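Local coordinates for protein aminoglycoside Nucleotidyltransferase (2")-Ia (PDB 4XJE) that adenylates the 2''-hydroxyl group of kanamycin, gentamicin, tobramycin and related aminoglycosides, giving bacteria resistance to these antibiotics, at residues 54-59 and 96-101; 78-83 and 92-97. All coordinates share one frame; numbering follows the deposited sequence.

Both contacts are built on strand 91-100 of the mixed sheet of the nucleotidyltransferase fold and share E96 and P97; their centres are about 10 Å apart. Along the chain, 54-59 on strand 53-58 comes first, then 78-83, which leads from strand 75-79 into the turn before strand 84-88, and last the strand that serves both. Contact 1 pairs strands 53-58 and 91-100 in parallel, whereas contact 2 folds the turn over strand 91-100. They meet where L55 N lies 2.9 Å from D94 O, a probable hydrogen bond, and where D54 OD1 packs on D94 CB. Together they bring metal-binding aspartates and E96 round bound tobramycin, next to AMP.

Contact 1: 54-59 and 96-101; sequences DLTFPG and EPAWWA. With TOY (tobramycin), chain C; AMP (adenosine monophosphate), chain B.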
ATOM      1  N   ASP A  54      -1.352  -0.319   5.119  1.00 15.61           N
ATOM      2  CA  ASP A  54      -0.360   0.421   4.357  1.00 12.19           C
ATOM      3  C   ASP A  54      -1.030   1.550   3.591  1.00 15.01           C
ATOM      4  O   ASP A  54      -2.013   1.334   2.882  1.00 16.29           O
ATOM      5  CB  ASP A  54       0.387  -0.508   3.405  1.00 13.52           C
ATOM      6  CG  ASP A  54       1.117  -1.613   4.136  1.00 17.17           C
ATOM      7  OD1 ASP A  54       2.053  -1.298   4.902  1.00 15.87           O
ATOM      8  OD2 ASP A  54       0.755  -2.795   3.948  1.00 15.87           O
ATOM      9  N   LEU A  55      -0.494   2.756   3.749  1.00 15.71           N
ATOM     10  CA  LEU A  55      -1.029   3.935   3.080  1.00 15.05           C
ATOM     11  C   LEU A  55       0.041   4.641   2.259  1.00 16.04           C
ATOM     12  O   LEU A  55       1.178   4.788   2.710  1.00 16.66           O
ATOM     13  CB  LEU A  55      -1.609   4.913   4.102  1.00 15.01           C
ATOM     14  CG  LEU A  55      -2.763   4.421   4.976  1.00 17.93           C
ATOM     15  CD1 LEU A  55      -3.066   5.448   6.052  1.00 20.28           C
ATOM     16  CD2 LEU A  55      -3.995   4.149   4.130  1.00 15.83           C
ATOM     17  N   THR A  56      -0.333   5.071   1.058  1.00 14.31           N
ATOM     18  CA  THR A  56       0.499   5.971   0.271  1.00 16.10           C
ATOM     19  C   THR A  56      -0.204   7.323   0.221  1.00 16.23           C
ATOM     20  O   THR A  56      -1.397   7.393  -0.071  1.00 17.25           O
ATOM     21  CB  THR A  56       0.751   5.451  -1.160  1.00 16.42           C
ATOM     22  OG1 THR A  56       1.291   4.127  -1.106  1.00 17.68           O
ATOM     23  CG2 THR A  56       1.739   6.343  -1.898  1.00 18.30           C
ATOM     24  N   PHE A  57       0.534   8.388   0.514  1.00 15.72           N
ATOM     25  CA  PHE A  57      -0.044   9.721   0.653  1.00 16.07           C
ATOM     26  C   PHE A  57       0.762  10.743  -0.142  1.00 17.44           C
ATOM     27  O   PHE A  57       1.956  10.547  -0.360  1.00 16.72           O
ATOM     28  CB  PHE A  57      -0.086  10.123   2.128  1.00 15.95           C
ATOM     29  CG  PHE A  57       1.275  10.281   2.749  1.00 17.67           C
ATOM     30  CD1 PHE A  57       1.957   9.181   3.245  1.00 17.48           C
ATOM     31  CD2 PHE A  57       1.871  11.526   2.834  1.00 19.77           C
ATOM     32  CE1 PHE A  57       3.208   9.325   3.814  1.00 20.48           C
ATOM     33  CE2 PHE A  57       3.121  11.676   3.400  1.00 22.13           C
ATOM     34  CZ  PHE A  57       3.792  10.575   3.889  1.00 22.88           C
ATOM     35  N   PRO A  58       0.116  11.834  -0.589  1.00 19.67           N
ATOM     36  CA  PRO A  58       0.902  12.897  -1.220  1.00 20.18           C
ATOM     37  C   PRO A  58       1.915  13.492  -0.248  1.00 19.35           C
ATOM     38  O   PRO A  58       1.530  14.043   0.786  1.00 19.37           O
ATOM     39  CB  PRO A  58      -0.158  13.927  -1.626  1.00 21.24           C
ATOM     40  CG  PRO A  58      -1.404  13.130  -1.787  1.00 21.41           C
ATOM     41  CD  PRO A  58      -1.331  12.076  -0.719  1.00 19.93           C
ATOM     42  N   GLY A  59       3.194  13.368  -0.584  1.00 19.80           N
ATOM     43  CA  GLY A  59       4.270  13.767   0.304  1.00 23.58           C
ATOM     44  C   GLY A  59       4.186  15.212   0.756  1.00 27.07           C
ATOM     45  O   GLY A  59       4.613  15.544   1.860  1.00 25.60           O
ATOM     46  N   GLU A  96       3.747   5.792   3.399  1.00 15.78           N
ATOM     47  CA  GLU A  96       4.808   6.118   2.448  1.00 16.60           C
ATOM     48  C   GLU A  96       4.394   7.278   1.546  1.00 17.95           C
ATOM     49  O   GLU A  96       3.298   7.272   0.994  1.00 16.57           O
ATOM     50  CB  GLU A  96       5.157   4.899   1.593  1.00 15.79           C
ATOM     51  CG  GLU A  96       6.323   5.135   0.648  1.00 16.29           C
ATOM     52  CD  GLU A  96       6.814   3.862  -0.006  1.00 16.39           C
ATOM     53  OE1 GLU A  96       6.006   2.927  -0.186  1.00 16.50           O
ATOM     54  OE2 GLU A  96       8.017   3.794  -0.338  1.00 18.51           O
ATOM     55  N   PRO A  97       5.270   8.280   1.384  1.00 19.71           N
ATOM     56  CA  PRO A  97       4.896   9.397   0.513  1.00 18.66           C
ATOM     57  C   PRO A  97       4.997   9.068  -0.976  1.00 18.87           C
ATOM     58  O   PRO A  97       5.814   8.241  -1.385  1.00 17.65           O
ATOM     59  CB  PRO A  97       5.906  10.480   0.892  1.00 20.18           C
ATOM     60  CG  PRO A  97       7.114   9.714   1.302  1.00 19.20           C
ATOM     61  CD  PRO A  97       6.593   8.488   1.998  1.00 18.96           C
ATOM     62  N   ALA A  98       4.149   9.716  -1.769  1.00 17.03           N
ATOM     63  CA  ALA A  98       4.295   9.727  -3.219  1.00 15.85           C
ATOM     64  C   ALA A  98       4.357  11.176  -3.669  1.00 17.45           C
ATOM     65  O   ALA A  98       3.826  12.063  -2.998  1.00 20.29           O
ATOM     66  CB  ALA A  98       3.150   8.996  -3.892  1.00 16.74           C
ATOM     67  N   TRP A  99       5.008  11.414  -4.800  1.00 16.95           N
ATOM     68  CA  TRP A  99       5.259  12.769  -5.270  1.00 18.56           C
ATOM     69  C   TRP A  99       4.740  12.954  -6.686  1.00 19.92           C
ATOM     70  O   TRP A  99       4.813  12.042  -7.508  1.00 17.93           O
ATOM     71  CB  TRP A  99       6.751  13.074  -5.199  1.00 19.70           C
ATOM     72  CG  TRP A  99       7.313  12.812  -3.840  1.00 22.98           C
ATOM     73  CD1 TRP A  99       7.941  11.679  -3.417  1.00 22.91           C
ATOM     74  CD2 TRP A  99       7.283  13.698  -2.715  1.00 25.61           C
ATOM     75  NE1 TRP A  99       8.311  11.805  -2.099  1.00 24.45           N
ATOM     76  CE2 TRP A  99       7.918  13.037  -1.646  1.00 24.29           C
ATOM     77  CE3 TRP A  99       6.785  14.988  -2.511  1.00 27.64           C
ATOM     78  CZ2 TRP A  99       8.069  13.623  -0.391  1.00 26.28           C
ATOM     79  CZ3 TRP A  99       6.934  15.568  -1.266  1.00 27.84           C
ATOM     80  CH2 TRP A  99       7.571  14.885  -0.222  1.00 27.19           C
ATOM     81  N   TRP A 100       4.209  14.142  -6.963  1.00 19.50           N
ATOM     82  CA  TRP A 100       3.630  14.425  -8.267  1.00 20.47           C
ATOM     83  C   TRP A 100       4.684  14.318  -9.359  1.00 19.21           C
ATOM     84  O   TRP A 100       5.743  14.937  -9.271  1.00 20.74           O
ATOM     85  CB  TRP A 100       2.999  15.818  -8.293  1.00 23.83           C
ATOM     86  CG  TRP A 100       2.165  16.050  -9.514  1.00 24.18           C
ATOM     87  CD1 TRP A 100       2.472  16.844 -10.582  1.00 27.19           C
ATOM     88  CD2 TRP A 100       0.892  15.467  -9.799  1.00 24.31           C
ATOM     89  NE1 TRP A 100       1.460  16.795 -11.512  1.00 27.01           N
ATOM     90  CE2 TRP A 100       0.478  15.955 -11.055  1.00 26.56           C
ATOM     91  CE3 TRP A 100       0.057  14.578  -9.112  1.00 23.08           C
ATOM     92  CZ2 TRP A 100      -0.733  15.585 -11.638  1.00 24.62           C
ATOM     93  CZ3 TRP A 100      -1.144  14.214  -9.691  1.00 22.25           C
ATOM     94  CH2 TRP A 100      -1.529  14.717 -10.941  1.00 23.40           C
ATOM     95  N   ALA A 101       4.385  13.524 -10.381  1.00 18.46           N
ATOM     96  CA  ALA A 101       5.274  13.376 -11.525  1.00 22.46           C
ATOM     97  C   ALA A 101       4.789  14.290 -12.654  1.00 28.23           C
ATOM     98  O   ALA A 101       4.976  15.497 -12.576  1.00 32.08           O
ATOM     99  CB  ALA A 101       5.344  11.926 -11.965  1.00 21.93           C
TER
HETATM  100  C11 TOY C 202      10.210  -0.856  -0.028  1.00 14.55           C
HETATM  101  O11 TOY C 202       9.513  -0.404   1.110  1.00 14.06           O
HETATM  102  C21 TOY C 202      11.631  -1.221   0.388  1.00 17.13           C
HETATM  103  N21 TOY C 202      11.660  -2.234   1.456  1.00 19.15           N
HETATM  104  C31 TOY C 202      12.353   0.055   0.812  1.00 16.08           C
HETATM  105  C41 TOY C 202      12.319   1.116  -0.277  1.00 16.90           C
HETATM  106  O41 TOY C 202      12.927   2.312   0.211  1.00 17.81           O
HETATM  107  C51 TOY C 202      10.872   1.372  -0.677  1.00 17.17           C
HETATM  108  O51 TOY C 202      10.226   0.138  -1.040  1.00 15.55           O
HETATM  109  C61 TOY C 202      10.778   2.290  -1.879  1.00 18.76           C
HETATM  110  N61 TOY C 202       9.395   2.551  -2.306  1.00 19.01           N
HETATM  111  C12 TOY C 202       5.860  -0.515   3.068  1.00 13.78           C
HETATM  112  N12 TOY C 202       4.501  -0.783   3.561  1.00 14.12           N
HETATM  113  C22 TOY C 202       5.838  -0.084   1.600  1.00 11.73           C
HETATM  114  C32 TOY C 202       7.253   0.238   1.110  1.00 11.35           C
HETATM  115  N32 TOY C 202       7.221   0.582  -0.320  1.00 13.28           N
HETATM  116  C42 TOY C 202       8.202  -0.936   1.356  1.00 12.87           C
HETATM  117  C52 TOY C 202       8.183  -1.402   2.807  1.00 12.12           C
HETATM  118  O52 TOY C 202       9.008  -2.551   2.961  1.00 13.81           O
HETATM  119  C62 TOY C 202       6.754  -1.739   3.208  1.00 13.05           C
HETATM  120  O62 TOY C 202       6.746  -2.140   4.587  1.00 16.56           O
HETATM  121  C13 TOY C 202       6.649  -3.518   4.850  1.00 18.41           C
HETATM  122  C23 TOY C 202       5.600  -3.741   5.935  1.00 19.64           C
HETATM  123  O23 TOY C 202       4.378  -3.120   5.556  1.00 19.52           O
HETATM  124  C33 TOY C 202       6.076  -3.181   7.280  1.00 19.60           C
HETATM  125  N33 TOY C 202       5.090  -3.484   8.329  1.00 19.71           N
HETATM  126  C43 TOY C 202       7.434  -3.806   7.602  1.00 24.23           C
HETATM  127  O43 TOY C 202       7.942  -3.299   8.831  1.00 25.36           O
HETATM  128  C53 TOY C 202       8.390  -3.454   6.467  1.00 23.73           C
HETATM  129  O53 TOY C 202       7.906  -4.033   5.249  1.00 19.59           O
HETATM  130  C63 TOY C 202       9.792  -3.979   6.671  1.00 26.26           C
HETATM  131  O63 TOY C 202      10.660  -3.543   5.634  1.00 28.05           O
HETATM  132  P   AMP B 201       2.021  -5.841   4.876  1.00 14.95           P
HETATM  133  O1P AMP B 201       2.047  -4.451   5.478  1.00 15.52           O
HETATM  134  O2P AMP B 201       2.353  -6.832   5.984  1.00 18.20           O
HETATM  135  O3P AMP B 201       0.782  -6.071   4.069  1.00 16.89           O
HETATM  136  O5' AMP B 201       3.259  -5.868   3.873  1.00 20.48           O
HETATM  137  C5' AMP B 201       3.216  -5.168   2.640  1.00 18.00           C
HETATM  138  C4' AMP B 201       4.308  -5.635   1.715  1.00 17.95           C
HETATM  139  O4' AMP B 201       5.599  -5.287   2.266  1.00 17.38           O
HETATM  140  C3' AMP B 201       4.390  -7.137   1.505  1.00 18.03           C
HETATM  141  O3' AMP B 201       3.466  -7.590   0.535  1.00 19.72           O
HETATM  142  C2' AMP B 201       5.844  -7.345   1.098  1.00 19.41           C
HETATM  143  O2' AMP B 201       6.021  -7.076  -0.282  1.00 21.74           O
HETATM  144  C1' AMP B 201       6.559  -6.253   1.899  1.00 19.25           C
HETATM  145  N9  AMP B 201       7.214  -6.769   3.117  1.00 21.05           N
HETATM  146  C8  AMP B 201       6.627  -7.416   4.174  1.00 22.79           C
HETATM  147  N7  AMP B 201       7.463  -7.758   5.124  1.00 23.95           N
HETATM  148  C5  AMP B 201       8.686  -7.307   4.663  1.00 24.20           C
HETATM  149  C6  AMP B 201       9.986  -7.358   5.208  1.00 27.76           C
HETATM  150  N6  AMP B 201      10.276  -7.926   6.382  1.00 28.80           N
HETATM  151  N1  AMP B 201      10.990  -6.809   4.491  1.00 28.88           N
HETATM  152  C2  AMP B 201      10.706  -6.248   3.311  1.00 28.22           C
HETATM  153  N3  AMP B 201       9.525  -6.140   2.695  1.00 24.33           N
HETATM  154  C4  AMP B 201       8.554  -6.693   3.427  1.00 22.93           C
HETATM  155  O   HOH W   1       3.527   2.352  -0.722  1.00 22.68           O
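The ring of F57 and the pyrrolidine of P97 lie side by side on one face of the sheet, pointing the same way. P97 CA sits over a face of the phenyl ring, 3.8 Å from its centroid, in a CH-pi contact, while F57 CZ reaches P97 CB at 3.7 Å. On the other face T56 CG2 meets A98 CB at 3.6 Å, and E96 stands beside them. E96 keeps its chain extended, CG trans to N (chi1 -176°), which carries its carboxylate to tobramycin: E96 OE1 accepts from N32 of the drug at 2.6 Å, E96 OE2 from N61 at 2.7 Å. A water donates to both E96 OE1 and T56 OG1, and the T56 hydroxyl is also hydrogen-bonded to N131.

Between these two layers of side chains the backbones pair in parallel, E96 N to L55 O, F57 N to E96 O, A98 N to F57 O and G59 N to A98 O. At G59 the indole of W99 turns back, and G59 CA lies over its six-membered ring, 3.6 Å from the centroid. At the opposite end D54, a manganese ligand, places OD1 2.8 Å from tobramycin N12. Neighbouring parallel strands that carry metal-binding aspartates, here D54 and D94, are the hallmark of the nucleotidyltransferase active site.

Contact 2: 78-83 and 92-97; sequences EELDYG and LLDCEP. With TOY (tobramycin), chain C.
Y82 reaches from the turn 80-83 to D94 on strand 91-100, lining the aminoglycoside pocket in this nucleotidyltransferase fold. The turn joins strands 75-79 and 84-88, and is held within itself by L80 N bonding to G83 O, with a weak return bond from G83 N to L80 O.

The tyrosine starts at CB, 3.8 Å from E96 OE2. Its CG lies between the backbone N and the carbonyl carbon (chi1 49°), a torsion that swings the ring alongside the drug. Beyond CG the ring is sandwiched: tobramycin C52 lies over one face, 3.6 Å above the plane of the Y82 ring, and L80 CB over the opposite face, both offset toward the rim. Y82 CD2 and CE2 run along the drug, whereas Y82 CE1 comes 3.3 Å from D94 OD1. The two side chains cross at about a right angle, with D94 CG in the plane of the ring at its edge and the carboxylate turned 33° from that plane. At the tip, Y82 OH donates to the syn lone pair of D94 OD2 at 2.6 Å. Y82 OH also lies 3.2 Å from tobramycin O62. L80 CD1 touches D94 OD2 as well.

D94 divides its carboxylate between protein and antibiotic, since D94 OD1 accepts a hydrogen bond from tobramycin N12 at 2.7 Å. Toward the manganese site Y82 would act as a second-shell residue, though it touches the drug directly, and its bond to OD2 would help fix the rotation of that group. Behind the ring the turn rests on the strand backbone, G83 CA making a CA-H...O contact with C95 O. Y82 O lies 3.2 Å from P97 CD, and one water donates to both that carbonyl and E96 OE2, 2.7 Å from the latter.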
ATOM      1  N   GLU A  78       7.335   6.955  14.896  1.00 32.07           N
ATOM      2  CA  GLU A  78       8.651   7.320  14.392  1.00 32.96           C
ATOM      3  C   GLU A  78       8.729   7.383  12.873  1.00 30.32           C
ATOM      4  O   GLU A  78       7.844   6.907  12.160  1.00 24.22           O
ATOM      5  CB  GLU A  78       9.709   6.333  14.904  1.00 39.23           C
ATOM      6  CG  GLU A  78       9.710   4.959  14.223  1.00 43.81           C
ATOM      7  CD  GLU A  78       8.927   3.910  14.988  1.00 50.59           C
ATOM      8  OE1 GLU A  78       9.192   2.705  14.774  1.00 50.81           O
ATOM      9  OE2 GLU A  78       8.048   4.282  15.796  1.00 54.76           O
ATOM     10  N   GLU A  79       9.817   7.974  12.393  1.00 30.17           N
ATOM     11  CA  GLU A  79      10.150   7.952  10.979  1.00 30.71           C
ATOM     12  C   GLU A  79      10.626   6.562  10.582  1.00 29.24           C
ATOM     13  O   GLU A  79      11.286   5.876  11.365  1.00 29.82           O
ATOM     14  CB  GLU A  79      11.228   8.989  10.667  1.00 31.15           C
ATOM     15  CG  GLU A  79      10.824  10.405  11.016  1.00 33.41           C
ATOM     16  CD  GLU A  79       9.594  10.856  10.256  1.00 34.48           C
ATOM     17  OE1 GLU A  79       9.554  10.672   9.021  1.00 33.25           O
ATOM     18  OE2 GLU A  79       8.664  11.382  10.898  1.00 37.46           O
ATOM     19  N   LEU A  80      10.276   6.155   9.367  1.00 25.16           N
ATOM     20  CA  LEU A  80      10.765   4.908   8.790  1.00 23.36           C
ATOM     21  C   LEU A  80      11.721   5.259   7.653  1.00 22.80           C
ATOM     22  O   LEU A  80      11.787   6.415   7.236  1.00 23.66           O
ATOM     23  CB  LEU A  80       9.604   4.047   8.287  1.00 24.20           C
ATOM     24  CG  LEU A  80       8.484   3.757   9.294  1.00 27.03           C
ATOM     25  CD1 LEU A  80       7.312   3.063   8.610  1.00 27.39           C
ATOM     26  CD2 LEU A  80       8.998   2.915  10.457  1.00 28.81           C
ATOM     27  N   ASP A  81      12.463   4.276   7.153  1.00 20.59           N
ATOM     28  CA  ASP A  81      13.420   4.529   6.075  1.00 22.03           C
ATOM     29  C   ASP A  81      12.751   5.108   4.825  1.00 23.38           C
ATOM     30  O   ASP A  81      13.373   5.861   4.072  1.00 23.88           O
ATOM     31  CB  ASP A  81      14.162   3.243   5.699  1.00 25.52           C
ATOM     32  CG  ASP A  81      15.220   2.852   6.716  1.00 30.76           C
ATOM     33  OD1 ASP A  81      15.508   3.657   7.628  1.00 29.77           O
ATOM     34  OD2 ASP A  81      15.773   1.738   6.592  1.00 34.92           O
ATOM     35  N   TYR A  82      11.486   4.760   4.621  1.00 22.32           N
ATOM     36  CA  TYR A  82      10.755   5.107   3.402  1.00 20.66           C
ATOM     37  C   TYR A  82       9.521   5.967   3.676  1.00 22.32           C
ATOM     38  O   TYR A  82       8.773   6.277   2.756  1.00 21.21           O
ATOM     39  CB  TYR A  82      10.321   3.833   2.682  1.00 21.00           C
ATOM     40  CG  TYR A  82       9.662   2.876   3.631  1.00 19.59           C
ATOM     41  CD1 TYR A  82       8.333   3.034   3.993  1.00 20.23           C
ATOM     42  CD2 TYR A  82      10.382   1.843   4.208  1.00 22.85           C
ATOM     43  CE1 TYR A  82       7.731   2.175   4.883  1.00 21.31           C
ATOM     44  CE2 TYR A  82       9.793   0.978   5.099  1.00 23.31           C
ATOM     45  CZ  TYR A  82       8.467   1.148   5.434  1.00 21.82           C
ATOM     46  OH  TYR A  82       7.886   0.280   6.322  1.00 22.16           O
ATOM     47  N   GLY A  83       9.293   6.335   4.934  1.00 22.06           N
ATOM     48  CA  GLY A  83       8.123   7.116   5.285  1.00 22.67           C
ATOM     49  C   GLY A  83       7.994   7.289   6.785  1.00 24.33           C
ATOM     50  O   GLY A  83       8.971   7.624   7.456  1.00 22.58           O
ATOM     51  N   LEU A  92      -1.485  -0.362  13.515  1.00 16.82           N
ATOM     52  CA  LEU A  92      -0.374   0.406  12.976  1.00 17.33           C
ATOM     53  C   LEU A  92      -0.628   0.806  11.527  1.00 16.95           C
ATOM     54  O   LEU A  92      -1.144   0.021  10.727  1.00 16.67           O
ATOM     55  CB  LEU A  92       0.927  -0.392  13.096  1.00 18.42           C
ATOM     56  CG  LEU A  92       1.389  -0.612  14.541  1.00 19.28           C
ATOM     57  CD1 LEU A  92       2.537  -1.605  14.619  1.00 22.93           C
ATOM     58  CD2 LEU A  92       1.794   0.711  15.181  1.00 22.02           C
ATOM     59  N   LEU A  93      -0.277   2.050  11.217  1.00 17.46           N
ATOM     60  CA  LEU A  93      -0.365   2.588   9.867  1.00 18.52           C
ATOM     61  C   LEU A  93       1.034   2.798   9.312  1.00 18.22           C
ATOM     62  O   LEU A  93       1.803   3.607   9.838  1.00 17.95           O
ATOM     63  CB  LEU A  93      -1.123   3.915   9.852  1.00 23.22           C
ATOM     64  CG  LEU A  93      -2.650   3.919   9.877  1.00 28.62           C
ATOM     65  CD1 LEU A  93      -3.215   2.759  10.674  1.00 30.11           C
ATOM     66  CD2 LEU A  93      -3.121   5.243  10.456  1.00 30.56           C
ATOM     67  N   ASP A  94       1.356   2.067   8.252  1.00 14.69           N
ATOM     68  CA  ASP A  94       2.643   2.192   7.587  1.00 15.90           C
ATOM     69  C   ASP A  94       2.493   3.133   6.397  1.00 15.14           C
ATOM     70  O   ASP A  94       1.884   2.776   5.392  1.00 18.13           O
ATOM     71  CB  ASP A  94       3.138   0.816   7.150  1.00 22.10           C
ATOM     72  CG  ASP A  94       4.512   0.861   6.535  1.00 29.67           C
ATOM     73  OD1 ASP A  94       4.622   1.246   5.354  1.00 35.54           O
ATOM     74  OD2 ASP A  94       5.482   0.502   7.232  1.00 33.01           O
ATOM     75  N   CYS A  95       3.048   4.335   6.512  1.00 15.02           N
ATOM     76  CA  CYS A  95       2.744   5.413   5.575  1.00 15.63           C
ATOM     77  C   CYS A  95       3.945   5.793   4.716  1.00 18.41           C
ATOM     78  O   CYS A  95       5.017   6.091   5.240  1.00 20.80           O
ATOM     79  CB  CYS A  95       2.248   6.640   6.339  1.00 16.26           C
ATOM     80  SG  CYS A  95       0.862   6.301   7.451  0.90 17.41           S
ATOM     81  N   GLU A  96       3.747   5.792   3.399  1.00 15.78           N
ATOM     82  CA  GLU A  96       4.808   6.118   2.448  1.00 16.60           C
ATOM     83  C   GLU A  96       4.394   7.278   1.546  1.00 17.95           C
ATOM     84  O   GLU A  96       3.298   7.272   0.994  1.00 16.57           O
ATOM     85  CB  GLU A  96       5.157   4.899   1.593  1.00 15.79           C
ATOM     86  CG  GLU A  96       6.323   5.135   0.648  1.00 16.29           C
ATOM     87  CD  GLU A  96       6.814   3.862  -0.006  1.00 16.39           C
ATOM     88  OE1 GLU A  96       6.006   2.927  -0.186  1.00 16.50           O
ATOM     89  OE2 GLU A  96       8.017   3.794  -0.338  1.00 18.51           O
ATOM     90  N   PRO A  97       5.270   8.280   1.384  1.00 19.71           N
ATOM     91  CA  PRO A  97       4.896   9.397   0.513  1.00 18.66           C
ATOM     92  C   PRO A  97       4.997   9.068  -0.976  1.00 18.87           C
ATOM     93  O   PRO A  97       5.814   8.241  -1.385  1.00 17.65           O
ATOM     94  CB  PRO A  97       5.906  10.480   0.892  1.00 20.18           C
ATOM     95  CG  PRO A  97       7.114   9.714   1.302  1.00 19.20           C
ATOM     96  CD  PRO A  97       6.593   8.488   1.998  1.00 18.96           C
TER
HETATM   97  C11 TOY C 202      10.210  -0.856  -0.028  1.00 14.55           C
HETATM   98  O11 TOY C 202       9.513  -0.404   1.110  1.00 14.06           O
HETATM   99  C21 TOY C 202      11.631  -1.221   0.388  1.00 17.13           C
HETATM  100  N21 TOY C 202      11.660  -2.234   1.456  1.00 19.15           N
HETATM  101  C31 TOY C 202      12.353   0.055   0.812  1.00 16.08           C
HETATM  102  C41 TOY C 202      12.319   1.116  -0.277  1.00 16.90           C
HETATM  103  O41 TOY C 202      12.927   2.312   0.211  1.00 17.81           O
HETATM  104  C51 TOY C 202      10.872   1.372  -0.677  1.00 17.17           C
HETATM  105  O51 TOY C 202      10.226   0.138  -1.040  1.00 15.55           O
HETATM  106  C61 TOY C 202      10.778   2.290  -1.879  1.00 18.76           C
HETATM  107  N61 TOY C 202       9.395   2.551  -2.306  1.00 19.01           N
HETATM  108  C12 TOY C 202       5.860  -0.515   3.068  1.00 13.78           C
HETATM  109  N12 TOY C 202       4.501  -0.783   3.561  1.00 14.12           N
HETATM  110  C22 TOY C 202       5.838  -0.084   1.600  1.00 11.73           C
HETATM  111  C32 TOY C 202       7.253   0.238   1.110  1.00 11.35           C
HETATM  112  N32 TOY C 202       7.221   0.582  -0.320  1.00 13.28           N
HETATM  113  C42 TOY C 202       8.202  -0.936   1.356  1.00 12.87           C
HETATM  114  C52 TOY C 202       8.183  -1.402   2.807  1.00 12.12           C
HETATM  115  O52 TOY C 202       9.008  -2.551   2.961  1.00 13.81           O
HETATM  116  C62 TOY C 202       6.754  -1.739   3.208  1.00 13.05           C
HETATM  117  O62 TOY C 202       6.746  -2.140   4.587  1.00 16.56           O
HETATM  118  C13 TOY C 202       6.649  -3.518   4.850  1.00 18.41           C
HETATM  119  C23 TOY C 202       5.600  -3.741   5.935  1.00 19.64           C
HETATM  120  O23 TOY C 202       4.378  -3.120   5.556  1.00 19.52           O
HETATM  121  C33 TOY C 202       6.076  -3.181   7.280  1.00 19.60           C
HETATM  122  N33 TOY C 202       5.090  -3.484   8.329  1.00 19.71           N
HETATM  123  C43 TOY C 202       7.434  -3.806   7.602  1.00 24.23           C
HETATM  124  O43 TOY C 202       7.942  -3.299   8.831  1.00 25.36           O
HETATM  125  C53 TOY C 202       8.390  -3.454   6.467  1.00 23.73           C
HETATM  126  O53 TOY C 202       7.906  -4.033   5.249  1.00 19.59           O
HETATM  127  C63 TOY C 202       9.792  -3.979   6.671  1.00 26.26           C
HETATM  128  O63 TOY C 202      10.660  -3.543   5.634  1.00 28.05           O
HETATM  129  O   HOH W   2       9.583   5.971  -0.387  1.00 23.05           O